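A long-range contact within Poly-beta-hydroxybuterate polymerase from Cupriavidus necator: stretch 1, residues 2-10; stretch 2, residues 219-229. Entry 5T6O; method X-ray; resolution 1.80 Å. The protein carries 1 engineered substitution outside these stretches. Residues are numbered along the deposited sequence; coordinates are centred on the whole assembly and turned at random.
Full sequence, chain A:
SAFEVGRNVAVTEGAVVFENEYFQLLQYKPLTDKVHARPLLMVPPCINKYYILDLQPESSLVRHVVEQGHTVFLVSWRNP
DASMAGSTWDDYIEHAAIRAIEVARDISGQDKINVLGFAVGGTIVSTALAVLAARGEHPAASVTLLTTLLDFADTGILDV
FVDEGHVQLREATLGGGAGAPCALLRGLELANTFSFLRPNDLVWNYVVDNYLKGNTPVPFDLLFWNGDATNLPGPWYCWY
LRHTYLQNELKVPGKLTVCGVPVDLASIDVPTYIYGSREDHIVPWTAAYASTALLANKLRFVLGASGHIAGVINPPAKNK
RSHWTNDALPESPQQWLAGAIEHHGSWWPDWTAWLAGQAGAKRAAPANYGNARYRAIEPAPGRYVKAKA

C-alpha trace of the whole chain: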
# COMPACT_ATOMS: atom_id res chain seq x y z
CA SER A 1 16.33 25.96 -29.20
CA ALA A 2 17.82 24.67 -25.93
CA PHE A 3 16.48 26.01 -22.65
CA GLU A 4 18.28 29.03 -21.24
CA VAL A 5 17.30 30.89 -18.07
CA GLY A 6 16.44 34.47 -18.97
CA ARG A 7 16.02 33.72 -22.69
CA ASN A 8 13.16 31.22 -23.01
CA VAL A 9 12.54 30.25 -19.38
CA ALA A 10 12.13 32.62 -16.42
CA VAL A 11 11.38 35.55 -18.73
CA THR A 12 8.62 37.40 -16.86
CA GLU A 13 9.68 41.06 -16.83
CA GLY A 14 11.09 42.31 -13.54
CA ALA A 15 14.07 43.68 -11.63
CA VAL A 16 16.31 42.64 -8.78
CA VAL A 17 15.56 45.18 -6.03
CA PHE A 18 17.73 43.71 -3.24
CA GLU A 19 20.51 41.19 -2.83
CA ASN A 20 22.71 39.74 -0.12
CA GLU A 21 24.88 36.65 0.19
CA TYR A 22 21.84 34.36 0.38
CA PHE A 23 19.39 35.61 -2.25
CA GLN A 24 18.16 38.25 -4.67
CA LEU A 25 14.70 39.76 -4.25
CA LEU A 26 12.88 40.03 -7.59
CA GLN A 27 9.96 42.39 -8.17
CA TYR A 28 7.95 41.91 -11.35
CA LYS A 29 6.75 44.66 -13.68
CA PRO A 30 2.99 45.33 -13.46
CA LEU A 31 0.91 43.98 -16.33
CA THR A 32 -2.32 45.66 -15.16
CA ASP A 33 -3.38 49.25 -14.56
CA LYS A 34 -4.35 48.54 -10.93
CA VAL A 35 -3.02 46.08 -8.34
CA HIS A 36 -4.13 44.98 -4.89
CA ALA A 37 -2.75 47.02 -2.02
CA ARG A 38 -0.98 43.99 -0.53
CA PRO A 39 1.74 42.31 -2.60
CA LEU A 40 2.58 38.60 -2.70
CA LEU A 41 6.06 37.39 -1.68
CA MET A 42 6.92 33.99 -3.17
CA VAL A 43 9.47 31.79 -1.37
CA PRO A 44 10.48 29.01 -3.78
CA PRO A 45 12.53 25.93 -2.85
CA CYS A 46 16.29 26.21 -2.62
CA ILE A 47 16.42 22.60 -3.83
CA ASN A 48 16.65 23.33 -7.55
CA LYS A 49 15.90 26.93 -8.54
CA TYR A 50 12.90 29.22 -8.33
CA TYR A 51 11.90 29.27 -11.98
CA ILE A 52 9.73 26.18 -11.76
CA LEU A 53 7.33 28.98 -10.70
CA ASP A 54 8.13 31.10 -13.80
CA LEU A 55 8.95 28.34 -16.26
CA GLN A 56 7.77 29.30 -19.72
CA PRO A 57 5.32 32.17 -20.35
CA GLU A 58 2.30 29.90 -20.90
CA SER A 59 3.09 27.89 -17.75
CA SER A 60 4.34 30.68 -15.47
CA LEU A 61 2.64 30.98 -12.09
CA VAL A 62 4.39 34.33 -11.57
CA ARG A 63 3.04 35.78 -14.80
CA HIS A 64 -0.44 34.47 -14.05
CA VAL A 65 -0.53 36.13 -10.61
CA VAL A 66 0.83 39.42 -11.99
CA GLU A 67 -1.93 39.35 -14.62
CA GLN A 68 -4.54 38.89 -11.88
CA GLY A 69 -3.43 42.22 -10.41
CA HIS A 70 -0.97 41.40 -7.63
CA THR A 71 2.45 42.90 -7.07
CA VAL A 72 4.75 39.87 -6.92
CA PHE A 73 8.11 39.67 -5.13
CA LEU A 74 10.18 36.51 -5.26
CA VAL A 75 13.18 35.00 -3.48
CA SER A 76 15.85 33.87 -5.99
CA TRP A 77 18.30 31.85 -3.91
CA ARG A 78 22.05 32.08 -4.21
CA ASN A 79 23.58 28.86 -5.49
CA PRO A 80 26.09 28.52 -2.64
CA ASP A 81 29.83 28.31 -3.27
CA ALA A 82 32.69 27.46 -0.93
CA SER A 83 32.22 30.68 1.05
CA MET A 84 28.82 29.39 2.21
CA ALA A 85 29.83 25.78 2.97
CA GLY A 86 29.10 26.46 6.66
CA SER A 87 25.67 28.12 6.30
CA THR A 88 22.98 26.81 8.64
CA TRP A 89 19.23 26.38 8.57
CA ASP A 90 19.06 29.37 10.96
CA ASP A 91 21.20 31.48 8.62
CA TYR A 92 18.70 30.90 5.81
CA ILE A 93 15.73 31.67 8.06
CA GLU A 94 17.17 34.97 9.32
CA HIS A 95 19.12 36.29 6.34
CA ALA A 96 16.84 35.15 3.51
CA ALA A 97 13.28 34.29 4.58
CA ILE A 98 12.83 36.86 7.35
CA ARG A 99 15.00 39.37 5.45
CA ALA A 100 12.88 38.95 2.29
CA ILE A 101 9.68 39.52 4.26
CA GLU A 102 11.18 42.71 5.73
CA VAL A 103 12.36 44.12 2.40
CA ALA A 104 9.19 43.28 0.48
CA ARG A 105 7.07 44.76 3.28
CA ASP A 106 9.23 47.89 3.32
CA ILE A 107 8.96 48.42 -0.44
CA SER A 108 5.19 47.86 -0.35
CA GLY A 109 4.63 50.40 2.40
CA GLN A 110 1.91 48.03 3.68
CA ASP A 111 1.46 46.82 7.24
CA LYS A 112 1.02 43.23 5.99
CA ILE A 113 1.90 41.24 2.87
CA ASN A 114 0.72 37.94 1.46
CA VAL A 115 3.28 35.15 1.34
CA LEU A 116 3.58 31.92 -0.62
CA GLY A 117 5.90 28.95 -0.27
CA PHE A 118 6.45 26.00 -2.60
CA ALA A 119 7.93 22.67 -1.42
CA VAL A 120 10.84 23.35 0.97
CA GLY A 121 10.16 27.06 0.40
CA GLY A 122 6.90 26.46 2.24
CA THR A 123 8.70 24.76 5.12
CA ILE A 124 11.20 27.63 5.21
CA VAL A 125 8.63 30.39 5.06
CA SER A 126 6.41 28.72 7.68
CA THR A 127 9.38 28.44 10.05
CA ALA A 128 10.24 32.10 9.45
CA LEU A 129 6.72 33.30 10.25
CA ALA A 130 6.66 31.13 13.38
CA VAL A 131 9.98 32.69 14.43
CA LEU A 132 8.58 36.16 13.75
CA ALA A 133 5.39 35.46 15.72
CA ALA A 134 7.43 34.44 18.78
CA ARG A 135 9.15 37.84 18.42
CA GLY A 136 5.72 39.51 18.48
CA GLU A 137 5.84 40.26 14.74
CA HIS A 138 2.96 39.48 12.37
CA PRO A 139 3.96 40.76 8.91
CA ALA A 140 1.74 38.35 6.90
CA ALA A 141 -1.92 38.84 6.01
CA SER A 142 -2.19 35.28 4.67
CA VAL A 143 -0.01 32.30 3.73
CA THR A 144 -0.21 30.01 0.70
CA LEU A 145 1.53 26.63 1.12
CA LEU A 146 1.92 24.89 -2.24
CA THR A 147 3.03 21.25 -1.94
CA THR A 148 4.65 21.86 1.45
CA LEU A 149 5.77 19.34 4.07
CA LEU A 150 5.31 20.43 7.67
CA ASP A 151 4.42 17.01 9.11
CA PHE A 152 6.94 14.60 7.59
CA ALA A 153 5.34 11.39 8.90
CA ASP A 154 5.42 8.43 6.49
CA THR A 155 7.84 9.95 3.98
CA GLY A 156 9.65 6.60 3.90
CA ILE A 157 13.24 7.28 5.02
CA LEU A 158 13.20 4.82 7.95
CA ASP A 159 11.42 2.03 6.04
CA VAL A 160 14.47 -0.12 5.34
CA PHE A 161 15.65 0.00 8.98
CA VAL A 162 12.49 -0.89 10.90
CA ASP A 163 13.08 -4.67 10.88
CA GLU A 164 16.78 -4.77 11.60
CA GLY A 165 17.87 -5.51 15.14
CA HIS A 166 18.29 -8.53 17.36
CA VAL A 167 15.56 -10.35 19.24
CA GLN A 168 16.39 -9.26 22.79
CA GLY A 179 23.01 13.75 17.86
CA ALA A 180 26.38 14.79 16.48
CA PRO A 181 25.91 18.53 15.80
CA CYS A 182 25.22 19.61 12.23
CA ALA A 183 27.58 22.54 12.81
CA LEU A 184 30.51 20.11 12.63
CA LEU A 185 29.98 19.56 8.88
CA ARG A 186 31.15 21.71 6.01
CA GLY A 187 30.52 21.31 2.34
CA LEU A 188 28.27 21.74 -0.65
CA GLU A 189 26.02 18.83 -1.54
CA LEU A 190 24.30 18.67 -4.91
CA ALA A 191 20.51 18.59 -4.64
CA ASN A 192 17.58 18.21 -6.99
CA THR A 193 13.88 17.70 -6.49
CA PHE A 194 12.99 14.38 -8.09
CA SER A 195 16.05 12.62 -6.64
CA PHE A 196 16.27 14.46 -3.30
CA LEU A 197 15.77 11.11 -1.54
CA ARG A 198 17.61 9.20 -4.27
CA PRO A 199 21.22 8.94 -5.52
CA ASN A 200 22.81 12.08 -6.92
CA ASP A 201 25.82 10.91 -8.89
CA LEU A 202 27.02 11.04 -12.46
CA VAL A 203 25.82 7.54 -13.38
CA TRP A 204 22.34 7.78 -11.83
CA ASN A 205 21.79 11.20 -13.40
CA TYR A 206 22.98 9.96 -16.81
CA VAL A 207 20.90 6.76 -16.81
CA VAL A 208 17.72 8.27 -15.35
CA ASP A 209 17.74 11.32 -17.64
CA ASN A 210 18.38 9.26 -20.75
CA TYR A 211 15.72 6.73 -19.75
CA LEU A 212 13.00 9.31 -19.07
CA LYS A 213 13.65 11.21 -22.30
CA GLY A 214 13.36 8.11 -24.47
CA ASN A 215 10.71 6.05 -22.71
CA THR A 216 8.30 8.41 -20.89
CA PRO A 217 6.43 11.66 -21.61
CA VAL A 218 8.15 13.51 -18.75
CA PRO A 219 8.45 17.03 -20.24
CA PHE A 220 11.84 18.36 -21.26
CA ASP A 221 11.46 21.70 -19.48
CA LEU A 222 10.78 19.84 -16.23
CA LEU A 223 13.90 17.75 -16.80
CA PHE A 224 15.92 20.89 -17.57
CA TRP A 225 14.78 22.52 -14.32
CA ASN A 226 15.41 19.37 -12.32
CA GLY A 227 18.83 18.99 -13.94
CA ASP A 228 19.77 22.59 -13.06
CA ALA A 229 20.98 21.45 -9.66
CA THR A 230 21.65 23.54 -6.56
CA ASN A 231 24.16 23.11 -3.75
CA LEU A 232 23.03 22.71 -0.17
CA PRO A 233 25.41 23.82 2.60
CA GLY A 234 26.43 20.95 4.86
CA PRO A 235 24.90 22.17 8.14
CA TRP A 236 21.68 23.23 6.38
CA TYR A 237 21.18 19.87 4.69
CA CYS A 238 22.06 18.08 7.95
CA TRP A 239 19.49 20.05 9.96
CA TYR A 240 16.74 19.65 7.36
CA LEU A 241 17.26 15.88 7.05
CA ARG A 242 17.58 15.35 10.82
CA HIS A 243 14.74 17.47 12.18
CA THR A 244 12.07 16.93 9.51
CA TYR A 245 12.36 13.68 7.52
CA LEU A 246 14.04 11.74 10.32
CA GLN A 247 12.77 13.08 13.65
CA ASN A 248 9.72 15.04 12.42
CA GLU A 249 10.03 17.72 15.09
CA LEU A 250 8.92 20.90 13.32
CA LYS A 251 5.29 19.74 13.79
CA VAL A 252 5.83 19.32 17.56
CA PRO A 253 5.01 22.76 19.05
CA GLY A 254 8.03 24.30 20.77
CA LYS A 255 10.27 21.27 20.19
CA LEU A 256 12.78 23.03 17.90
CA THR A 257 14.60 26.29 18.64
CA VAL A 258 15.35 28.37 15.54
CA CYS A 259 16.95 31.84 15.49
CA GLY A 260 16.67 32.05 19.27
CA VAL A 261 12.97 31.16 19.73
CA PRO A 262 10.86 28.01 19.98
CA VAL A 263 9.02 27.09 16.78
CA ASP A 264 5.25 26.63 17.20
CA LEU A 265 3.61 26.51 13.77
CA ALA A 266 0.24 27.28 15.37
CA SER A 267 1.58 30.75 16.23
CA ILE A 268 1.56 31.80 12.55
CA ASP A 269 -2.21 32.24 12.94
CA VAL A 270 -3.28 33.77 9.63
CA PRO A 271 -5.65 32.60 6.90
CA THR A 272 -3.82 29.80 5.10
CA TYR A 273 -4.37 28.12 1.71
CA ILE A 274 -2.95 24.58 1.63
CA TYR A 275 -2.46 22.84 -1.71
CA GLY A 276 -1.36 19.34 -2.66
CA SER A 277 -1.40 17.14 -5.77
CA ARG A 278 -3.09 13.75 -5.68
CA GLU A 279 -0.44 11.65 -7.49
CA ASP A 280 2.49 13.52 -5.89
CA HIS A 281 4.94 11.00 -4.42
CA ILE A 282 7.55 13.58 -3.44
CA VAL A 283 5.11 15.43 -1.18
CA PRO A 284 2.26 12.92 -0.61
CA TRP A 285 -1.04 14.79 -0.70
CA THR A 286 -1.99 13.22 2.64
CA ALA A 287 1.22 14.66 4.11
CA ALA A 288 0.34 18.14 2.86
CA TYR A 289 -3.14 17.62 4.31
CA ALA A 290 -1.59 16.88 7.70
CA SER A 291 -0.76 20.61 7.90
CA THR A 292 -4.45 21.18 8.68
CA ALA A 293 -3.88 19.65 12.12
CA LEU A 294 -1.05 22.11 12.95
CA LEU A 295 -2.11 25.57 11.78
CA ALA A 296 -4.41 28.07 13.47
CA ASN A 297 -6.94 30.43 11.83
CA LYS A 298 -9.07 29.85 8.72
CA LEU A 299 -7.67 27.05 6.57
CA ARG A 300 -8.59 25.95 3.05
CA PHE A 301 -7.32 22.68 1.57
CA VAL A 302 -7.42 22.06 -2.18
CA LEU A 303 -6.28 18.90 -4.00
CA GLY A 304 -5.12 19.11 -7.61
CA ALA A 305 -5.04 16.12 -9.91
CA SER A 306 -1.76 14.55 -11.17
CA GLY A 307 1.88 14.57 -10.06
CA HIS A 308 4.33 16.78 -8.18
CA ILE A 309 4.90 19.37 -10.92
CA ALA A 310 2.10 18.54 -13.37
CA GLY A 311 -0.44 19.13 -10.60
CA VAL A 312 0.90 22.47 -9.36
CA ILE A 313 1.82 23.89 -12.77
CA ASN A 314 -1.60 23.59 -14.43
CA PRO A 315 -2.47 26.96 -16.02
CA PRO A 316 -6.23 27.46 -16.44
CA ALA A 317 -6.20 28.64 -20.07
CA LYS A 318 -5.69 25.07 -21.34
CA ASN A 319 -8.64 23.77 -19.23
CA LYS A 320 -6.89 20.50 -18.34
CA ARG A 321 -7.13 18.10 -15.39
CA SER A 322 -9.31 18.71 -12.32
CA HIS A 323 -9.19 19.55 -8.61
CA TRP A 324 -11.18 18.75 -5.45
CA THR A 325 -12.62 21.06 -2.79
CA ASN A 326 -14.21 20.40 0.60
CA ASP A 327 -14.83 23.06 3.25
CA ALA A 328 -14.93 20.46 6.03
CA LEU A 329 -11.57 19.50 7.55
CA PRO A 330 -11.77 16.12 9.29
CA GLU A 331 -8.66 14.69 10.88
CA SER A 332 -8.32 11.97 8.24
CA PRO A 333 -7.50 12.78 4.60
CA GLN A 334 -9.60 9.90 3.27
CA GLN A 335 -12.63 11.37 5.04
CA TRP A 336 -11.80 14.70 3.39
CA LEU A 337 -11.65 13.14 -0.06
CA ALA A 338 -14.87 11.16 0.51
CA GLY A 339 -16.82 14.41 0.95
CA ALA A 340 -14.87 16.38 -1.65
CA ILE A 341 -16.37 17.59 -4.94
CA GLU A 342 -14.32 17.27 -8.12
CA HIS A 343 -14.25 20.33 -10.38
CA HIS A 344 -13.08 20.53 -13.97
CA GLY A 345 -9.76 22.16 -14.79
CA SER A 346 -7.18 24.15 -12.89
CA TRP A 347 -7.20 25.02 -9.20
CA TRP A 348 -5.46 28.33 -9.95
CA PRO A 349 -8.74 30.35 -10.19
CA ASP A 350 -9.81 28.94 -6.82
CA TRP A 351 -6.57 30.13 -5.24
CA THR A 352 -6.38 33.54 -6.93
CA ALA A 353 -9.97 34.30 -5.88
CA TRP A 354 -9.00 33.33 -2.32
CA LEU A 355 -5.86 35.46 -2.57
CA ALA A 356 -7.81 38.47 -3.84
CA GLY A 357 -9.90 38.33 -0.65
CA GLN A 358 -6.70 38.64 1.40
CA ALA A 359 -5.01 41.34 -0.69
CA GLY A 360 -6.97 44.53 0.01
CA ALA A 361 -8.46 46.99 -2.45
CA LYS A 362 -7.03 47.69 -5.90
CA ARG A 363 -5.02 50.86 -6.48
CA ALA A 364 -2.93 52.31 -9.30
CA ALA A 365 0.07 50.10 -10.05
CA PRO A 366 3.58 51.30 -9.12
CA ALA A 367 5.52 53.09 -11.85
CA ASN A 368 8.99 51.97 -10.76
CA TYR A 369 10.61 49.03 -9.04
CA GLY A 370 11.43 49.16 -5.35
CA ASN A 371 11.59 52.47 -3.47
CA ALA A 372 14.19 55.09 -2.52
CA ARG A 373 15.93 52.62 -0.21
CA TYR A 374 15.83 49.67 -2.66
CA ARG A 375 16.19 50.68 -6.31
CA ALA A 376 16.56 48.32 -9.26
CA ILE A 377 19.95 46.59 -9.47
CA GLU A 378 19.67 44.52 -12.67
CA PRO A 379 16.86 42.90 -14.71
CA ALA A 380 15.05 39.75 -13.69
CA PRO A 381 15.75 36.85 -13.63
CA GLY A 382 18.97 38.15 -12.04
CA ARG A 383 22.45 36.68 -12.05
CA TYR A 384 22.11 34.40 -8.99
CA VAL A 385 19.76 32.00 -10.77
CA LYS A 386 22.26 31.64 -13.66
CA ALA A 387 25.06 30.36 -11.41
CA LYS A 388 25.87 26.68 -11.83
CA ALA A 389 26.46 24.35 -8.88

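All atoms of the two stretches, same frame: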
# COMPACT_ATOMS: atom_id res chain seq x y z
N ALA A 2 17.61 25.18 -27.28
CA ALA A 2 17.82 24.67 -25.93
C ALA A 2 17.30 25.66 -24.89
O ALA A 2 17.21 26.87 -25.13
CB ALA A 2 19.30 24.40 -25.70
N PHE A 3 16.96 25.14 -23.71
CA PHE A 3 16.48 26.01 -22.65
C PHE A 3 17.61 26.87 -22.11
O PHE A 3 18.74 26.40 -21.96
CB PHE A 3 15.83 25.21 -21.53
CG PHE A 3 14.57 24.51 -21.95
CD1 PHE A 3 13.45 25.24 -22.32
CD2 PHE A 3 14.53 23.13 -22.06
CE1 PHE A 3 12.30 24.60 -22.74
CE2 PHE A 3 13.38 22.48 -22.47
CZ PHE A 3 12.27 23.21 -22.81
N GLU A 4 17.30 28.13 -21.82
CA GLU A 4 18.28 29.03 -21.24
C GLU A 4 17.56 30.01 -20.33
O GLU A 4 16.68 30.75 -20.79
CB GLU A 4 19.07 29.78 -22.32
CG GLU A 4 20.07 30.77 -21.75
CD GLU A 4 20.78 31.58 -22.82
OE1 GLU A 4 20.66 31.24 -24.03
OE2 GLU A 4 21.45 32.56 -22.46
N VAL A 5 17.93 30.01 -19.04
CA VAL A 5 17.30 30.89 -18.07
C VAL A 5 17.50 32.34 -18.49
O VAL A 5 18.62 32.76 -18.78
CB VAL A 5 17.88 30.62 -16.68
CG1 VAL A 5 17.35 31.61 -15.65
CG2 VAL A 5 17.59 29.20 -16.27
N GLY A 6 16.40 33.09 -18.55
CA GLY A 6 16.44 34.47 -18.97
C GLY A 6 16.29 34.69 -20.46
O GLY A 6 16.20 35.84 -20.90
N ARG A 7 16.28 33.62 -21.26
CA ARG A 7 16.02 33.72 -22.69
C ARG A 7 14.69 33.11 -23.09
O ARG A 7 13.87 33.77 -23.73
CB ARG A 7 17.15 33.05 -23.49
CG ARG A 7 16.97 33.19 -25.01
CD ARG A 7 18.17 32.63 -25.79
NE ARG A 7 18.23 31.17 -25.73
N ASN A 8 14.45 31.84 -22.74
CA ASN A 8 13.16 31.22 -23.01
C ASN A 8 12.55 30.53 -21.80
O ASN A 8 11.47 29.92 -21.92
CB ASN A 8 13.28 30.22 -24.17
CG ASN A 8 14.41 29.22 -23.98
OD1 ASN A 8 14.80 28.91 -22.86
ND2 ASN A 8 14.94 28.72 -25.09
N VAL A 9 13.19 30.60 -20.64
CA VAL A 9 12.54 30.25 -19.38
C VAL A 9 12.89 31.35 -18.39
O VAL A 9 13.92 32.02 -18.51
CB VAL A 9 12.94 28.85 -18.84
CG1 VAL A 9 12.64 27.76 -19.86
CG2 VAL A 9 14.39 28.81 -18.43
N ALA A 10 11.98 31.57 -17.44
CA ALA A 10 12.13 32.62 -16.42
C ALA A 10 12.25 34.00 -17.07
O ALA A 10 13.17 34.76 -16.78
CB ALA A 10 13.32 32.33 -15.51
N PRO A 219 8.15 15.91 -19.32
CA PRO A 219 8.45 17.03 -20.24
C PRO A 219 9.89 17.49 -20.12
O PRO A 219 10.50 17.45 -19.04
CB PRO A 219 7.48 18.13 -19.79
CG PRO A 219 6.44 17.44 -18.99
CD PRO A 219 7.15 16.30 -18.31
N PHE A 220 10.43 17.97 -21.23
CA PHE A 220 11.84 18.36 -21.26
C PHE A 220 12.12 19.61 -20.42
O PHE A 220 13.21 19.74 -19.85
CB PHE A 220 12.31 18.56 -22.70
CG PHE A 220 12.60 17.26 -23.44
CD1 PHE A 220 11.91 16.09 -23.12
CD2 PHE A 220 13.57 17.20 -24.42
CE1 PHE A 220 12.17 14.90 -23.78
CE2 PHE A 220 13.83 16.01 -25.08
CZ PHE A 220 13.14 14.86 -24.76
N ASP A 221 11.16 20.53 -20.30
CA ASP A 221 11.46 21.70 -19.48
C ASP A 221 11.48 21.34 -18.00
O ASP A 221 12.28 21.90 -17.24
CB ASP A 221 10.50 22.87 -19.77
CG ASP A 221 9.03 22.51 -19.62
OD1 ASP A 221 8.68 21.39 -19.21
OD2 ASP A 221 8.19 23.40 -19.91
N LEU A 222 10.65 20.37 -17.58
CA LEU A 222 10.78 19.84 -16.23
C LEU A 222 12.15 19.23 -16.02
O LEU A 222 12.80 19.47 -15.00
CB LEU A 222 9.67 18.82 -15.95
CG LEU A 222 9.56 18.21 -14.55
CD1 LEU A 222 8.15 17.66 -14.36
CD2 LEU A 222 10.55 17.08 -14.35
N LEU A 223 12.60 18.41 -16.97
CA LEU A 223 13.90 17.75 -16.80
C LEU A 223 15.03 18.77 -16.79
O LEU A 223 16.01 18.62 -16.05
CB LEU A 223 14.10 16.72 -17.91
CG LEU A 223 13.12 15.53 -17.86
CD1 LEU A 223 13.34 14.60 -19.05
CD2 LEU A 223 13.29 14.79 -16.57
N PHE A 224 14.92 19.82 -17.60
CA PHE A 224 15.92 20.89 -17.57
C PHE A 224 15.99 21.54 -16.20
O PHE A 224 17.07 21.71 -15.63
CB PHE A 224 15.62 21.92 -18.65
CG PHE A 224 16.44 23.18 -18.52
CD1 PHE A 224 17.76 23.21 -18.94
CD2 PHE A 224 15.88 24.33 -17.99
CE1 PHE A 224 18.52 24.35 -18.82
CE2 PHE A 224 16.64 25.49 -17.87
CZ PHE A 224 17.96 25.50 -18.30
N TRP A 225 14.82 21.93 -15.66
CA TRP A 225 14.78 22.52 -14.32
C TRP A 225 15.34 21.57 -13.28
O TRP A 225 16.18 21.95 -12.46
CB TRP A 225 13.34 22.90 -13.96
CG TRP A 225 13.17 23.22 -12.52
CD1 TRP A 225 13.60 24.35 -11.87
CD2 TRP A 225 12.52 22.41 -11.52
NE1 TRP A 225 13.27 24.28 -10.53
CE2 TRP A 225 12.60 23.11 -10.30
CE3 TRP A 225 11.88 21.15 -11.55
CZ2 TRP A 225 12.05 22.61 -9.12
CZ3 TRP A 225 11.34 20.65 -10.37
CH2 TRP A 225 11.42 21.38 -9.17
N ASN A 226 14.90 20.31 -13.30
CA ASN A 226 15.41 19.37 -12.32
C ASN A 226 16.91 19.16 -12.47
O ASN A 226 17.61 18.94 -11.47
CB ASN A 226 14.67 18.04 -12.44
CG ASN A 226 15.08 17.05 -11.38
OD1 ASN A 226 14.67 17.16 -10.22
ND2 ASN A 226 15.89 16.06 -11.77
N GLY A 227 17.41 19.19 -13.70
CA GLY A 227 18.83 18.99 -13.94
C GLY A 227 19.70 20.17 -13.59
O GLY A 227 20.92 20.01 -13.49
N ASP A 228 19.09 21.34 -13.42
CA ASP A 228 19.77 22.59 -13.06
C ASP A 228 19.93 22.57 -11.53
O ASP A 228 19.17 23.18 -10.77
CB ASP A 228 18.95 23.77 -13.57
CG ASP A 228 19.69 25.09 -13.52
OD1 ASP A 228 20.83 25.14 -13.02
OD2 ASP A 228 19.10 26.10 -13.98
N ALA A 229 20.92 21.82 -11.07
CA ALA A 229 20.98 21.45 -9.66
C ALA A 229 21.50 22.60 -8.79
O ALA A 229 22.18 23.51 -9.26
CB ALA A 229 21.86 20.22 -9.46

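The N-terminal segment, which has no regular secondary structure, packs against the helix 220-227 mainly through side chains; no hydrogen bond crosses between them, and the contact, 294 Å² summed over both sides, rests on the fit of apolar surfaces. Two phenylalanines, F3 and F224, account for most of it. Each directs its CA-to-CB bond toward the other stretch, and F3 CA and F224 CA lie 7.2 Å apart.

F3 is the main projection of the N-terminal segment. With chi1 at m, its ring lies along the first turn of the helix, where F3 CZ comes to 3.5 Å from D221 CB and F3 CE2 to 3.7 Å from the backbone C of F220. It therefore rests on the helix surface itself, on backbone and CB atoms, while the F220 ring leads away. D221 suits this place because it offers its methylene to F3 while its carboxylate turns off, OD1 making a weak hydrogen bond with the backbone N of L222.

F224, with chi1 at t, is the reciprocal bump. Its flat ring lies beneath F3 CB, which sits 3.5 Å from the ring centroid and only 6° off the normal, a CH-pi contact over the face; the nearest atoms are F3 CB and F224 CD2, at 3.6 Å. The two rings themselves meet obliquely, their planes at 39°. Beyond F3, the valines extend the hollow to one side of the F224 ring: V5 CG2 approaches F224 CE2 at the ring edge (4.2 Å), and V9 CG2 reaches the same CE2 atom obliquely at 4.0 Å. V5 CG2 also lies 4.1 Å from D228 OD2, just past the helix.

V5 and V9 lie side by side near F224 CE2 in a tight turn, in which R7 N and N8 N both bond to E4 O and G6 N bonds to V9 O.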